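Local coordinates for protein beta-1,3-glucosyltransferase (Paecilomyces sp. J18, PDB 5JVV) that is a fungal glucosyltransferase with a compact, beta-rich fold of antiparallel and mixed sheets, cross-linked by four disulfides, at residues G149-N154 with C165-T170. Residues are numbered along the deposited sequence; the frame is centred on the assembly and turned at random. Where two conformers were deposited one is given.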
ATOM      1  N   GLY A 149       8.254   4.352  14.401  1.00 13.20           N
ATOM      2  CA  GLY A 149       7.531   3.092  14.389  1.00 13.36           C
ATOM      3  C   GLY A 149       8.201   2.048  15.264  1.00 14.83           C
ATOM      4  O   GLY A 149       9.276   2.276  15.818  1.00 14.37           O
ATOM      5  N   THR A 150       7.557   0.894  15.392  1.00 13.02           N
ATOM      6  CA  THR A 150       8.094  -0.174  16.229  1.00 15.58           C
ATOM      7  C   THR A 150       8.412  -1.388  15.374  1.00 13.83           C
ATOM      8  O   THR A 150       7.532  -1.926  14.700  1.00 13.52           O
ATOM      9  CB  THR A 150       7.086  -0.576  17.325  1.00 16.25           C
ATOM     10  OG1 THR A 150       6.770   0.567  18.131  1.00 17.15           O
ATOM     11  CG2 THR A 150       7.674  -1.660  18.222  1.00 18.27           C
ATOM     12  N   THR A 151       9.669  -1.824  15.393  1.00 15.26           N
ATOM     13  CA  THR A 151      10.054  -3.013  14.632  1.00 13.20           C
ATOM     14  C   THR A 151       9.492  -4.263  15.302  1.00 13.88           C
ATOM     15  O   THR A 151       9.718  -4.483  16.500  1.00 16.34           O
ATOM     16  CB  THR A 151      11.579  -3.154  14.537  1.00 12.85           C
ATOM     17  OG1 THR A 151      12.127  -2.014  13.856  1.00 14.54           O
ATOM     18  CG2 THR A 151      11.935  -4.429  13.783  1.00 14.31           C
ATOM     19  N   THR A 152       8.733  -5.058  14.545  1.00 14.23           N
ATOM     20  CA  THR A 152       8.174  -6.305  15.078  1.00 13.85           C
ATOM     21  C   THR A 152       8.859  -7.548  14.515  1.00 16.60           C
ATOM     22  O   THR A 152       8.715  -8.639  15.053  1.00 16.57           O
ATOM     23  CB  THR A 152       6.646  -6.390  14.869  1.00 19.84           C
ATOM     24  OG1 THR A 152       6.345  -6.275  13.478  1.00 18.19           O
ATOM     25  CG2 THR A 152       5.945  -5.274  15.615  1.00 19.39           C
ATOM     26  N   SER A 153       9.591  -7.381  13.420  1.00 14.36           N
ATOM     27  CA  SER A 153      10.405  -8.448  12.846  0.59 14.95           C
ATOM     28  C   SER A 153      11.613  -7.801  12.187  1.00 17.20           C
ATOM     29  O   SER A 153      11.445  -6.916  11.346  1.00 14.77           O
ATOM     30  CB  SER A 153       9.594  -9.233  11.811  0.59 18.99           C
ATOM     31  OG  SER A 153      10.426 -10.115  11.077  0.59 20.26           O
ATOM     32  N   ASN A 154      12.819  -8.225  12.556  1.00 13.64           N
ATOM     33  CA  ASN A 154      14.013  -7.548  12.050  1.00 11.83           C
ATOM     34  C   ASN A 154      14.791  -8.197  10.899  1.00 12.30           C
ATOM     35  O   ASN A 154      15.748  -7.612  10.416  1.00 13.77           O
ATOM     36  CB  ASN A 154      14.972  -7.176  13.190  1.00 19.13           C
ATOM     37  CG  ASN A 154      15.548  -8.385  13.895  1.00 22.68           C
ATOM     38  OD1 ASN A 154      15.372  -9.521  13.458  1.00 24.42           O
ATOM     39  ND2 ASN A 154      16.235  -8.144  15.002  1.00 28.00           N
ATOM     40  N   CYS A 165      11.021  -8.053   7.128  1.00 10.72           N
ATOM     41  CA  CYS A 165      11.246  -7.138   8.237  1.00 10.72           C
ATOM     42  C   CYS A 165      10.113  -6.125   8.301  1.00 13.82           C
ATOM     43  O   CYS A 165       9.812  -5.436   7.321  1.00 13.24           O
ATOM     44  CB  CYS A 165      12.619  -6.457   8.147  1.00 12.11           C
ATOM     45  SG  CYS A 165      12.969  -5.669   6.563  1.00 12.85           S
ATOM     46  N   VAL A 166       9.478  -6.061   9.464  1.00 11.76           N
ATOM     47  CA  VAL A 166       8.210  -5.367   9.623  1.00 11.48           C
ATOM     48  C   VAL A 166       8.348  -4.286  10.676  1.00 10.22           C
ATOM     49  O   VAL A 166       8.867  -4.541  11.765  1.00 10.81           O
ATOM     50  CB  VAL A 166       7.124  -6.352  10.087  1.00 15.48           C
ATOM     51  CG1 VAL A 166       5.827  -5.617  10.370  1.00 14.97           C
ATOM     52  CG2 VAL A 166       6.932  -7.467   9.054  1.00 14.84           C
ATOM     53  N   VAL A 167       7.891  -3.078  10.349  1.00 12.37           N
ATOM     54  CA  VAL A 167       7.822  -1.985  11.313  1.00 10.19           C
ATOM     55  C   VAL A 167       6.374  -1.500  11.397  1.00 12.55           C
ATOM     56  O   VAL A 167       5.755  -1.149  10.378  1.00 12.18           O
ATOM     57  CB  VAL A 167       8.747  -0.804  10.923  1.00 12.34           C
ATOM     58  CG1 VAL A 167       8.657   0.335  11.948  1.00 11.28           C
ATOM     59  CG2 VAL A 167      10.187  -1.275  10.786  1.00 12.87           C
ATOM     60  N   GLN A 168       5.820  -1.508  12.605  1.00 12.72           N
ATOM     61  CA  GLN A 168       4.457  -1.023  12.815  1.00 13.77           C
ATOM     62  C   GLN A 168       4.439   0.497  12.929  1.00 14.49           C
ATOM     63  O   GLN A 168       5.198   1.084  13.705  1.00 13.83           O
ATOM     64  CB  GLN A 168       3.862  -1.646  14.084  1.00 17.44           C
ATOM     65  CG  GLN A 168       2.503  -1.054  14.468  1.00 25.56           C
ATOM     66  CD  GLN A 168       1.917  -1.665  15.729  1.00 35.20           C
ATOM     67  OE1 GLN A 168       2.435  -1.466  16.829  1.00 40.71           O
ATOM     68  NE2 GLN A 168       0.823  -2.407  15.572  1.00 31.17           N
ATOM     69  N   GLY A 169       3.563   1.137  12.157  1.00 12.48           N
ATOM     70  CA  GLY A 169       3.426   2.583  12.181  1.00 13.28           C
ATOM     71  C   GLY A 169       2.688   3.085  13.410  1.00 12.67           C
ATOM     72  O   GLY A 169       2.170   2.300  14.197  1.00 15.66           O
ATOM     73  N   THR A 170       2.635   4.405  13.561  1.00 16.62           N
ATOM     74  CA  THR A 170       2.026   5.027  14.729  1.00 17.98           C
ATOM     75  C   THR A 170       0.509   5.205  14.539  1.00 18.98           C
ATOM     76  O   THR A 170      -0.008   4.990  13.437  1.00 17.55           O
ATOM     77  CB  THR A 170       2.725   6.360  15.024  1.00 19.99           C
ATOM     78  OG1 THR A 170       2.874   7.095  13.803  1.00 22.87           O
ATOM     79  CG2 THR A 170       4.105   6.114  15.623  1.00 22.20           C
TER
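Strands 150-153 and 165-168 run antiparallel as the two arms of a beta hairpin, joined by backbone hydrogen bonds and interrupted by a classic beta bulge at Thr152 and Ser153, both of which face Val166. Ahead of the bulge, Thr150 and Gln168 form a hydrogen-bonded pair: Thr150 N reaches Gln168 O at 2.9 Å in the carbonyl plane, while Gln168 N meets Thr150 O at 2.7 Å from above the plane of the Thr150 carbonyl. At the bulge one acceptor serves two donors. Val166 O takes a firm bond from Thr152 N at 2.8 Å and a weak one from Ser153 N at 3.4 Å; beyond it, Val166 N returns a bond to Ser153 O along a lone pair.

Thr151 and Val167, a non-hydrogen-bonded pair, share one face, where Val167 packs on Phe226 and both meet Gln147, and their side chains cross obliquely, with Thr151 OG1 3.7 Å from Val167 CG2. That hydroxyl bonds to Gln147 NE2, and Val167 CG1, anti to its backbone N, lies against the peptide of Gly149 and Thr150. On the other face, Val166 and Ser153 meet CB to CB at 4.2 Å, and Ser153 OG, anti to its own N (chi1 170°), turns back to Gly164 O. Strand 165-168 also pairs with strand 130-134, so the hairpin extends that sheet at its edge, and the Cys156-Cys165 disulfide ties the connecting loop to the start of strand 165-168. Thr152 OG1, set between its backbone N and carbonyl carbon (chi1 58°), lies 3.2 Å from Val166 CG1.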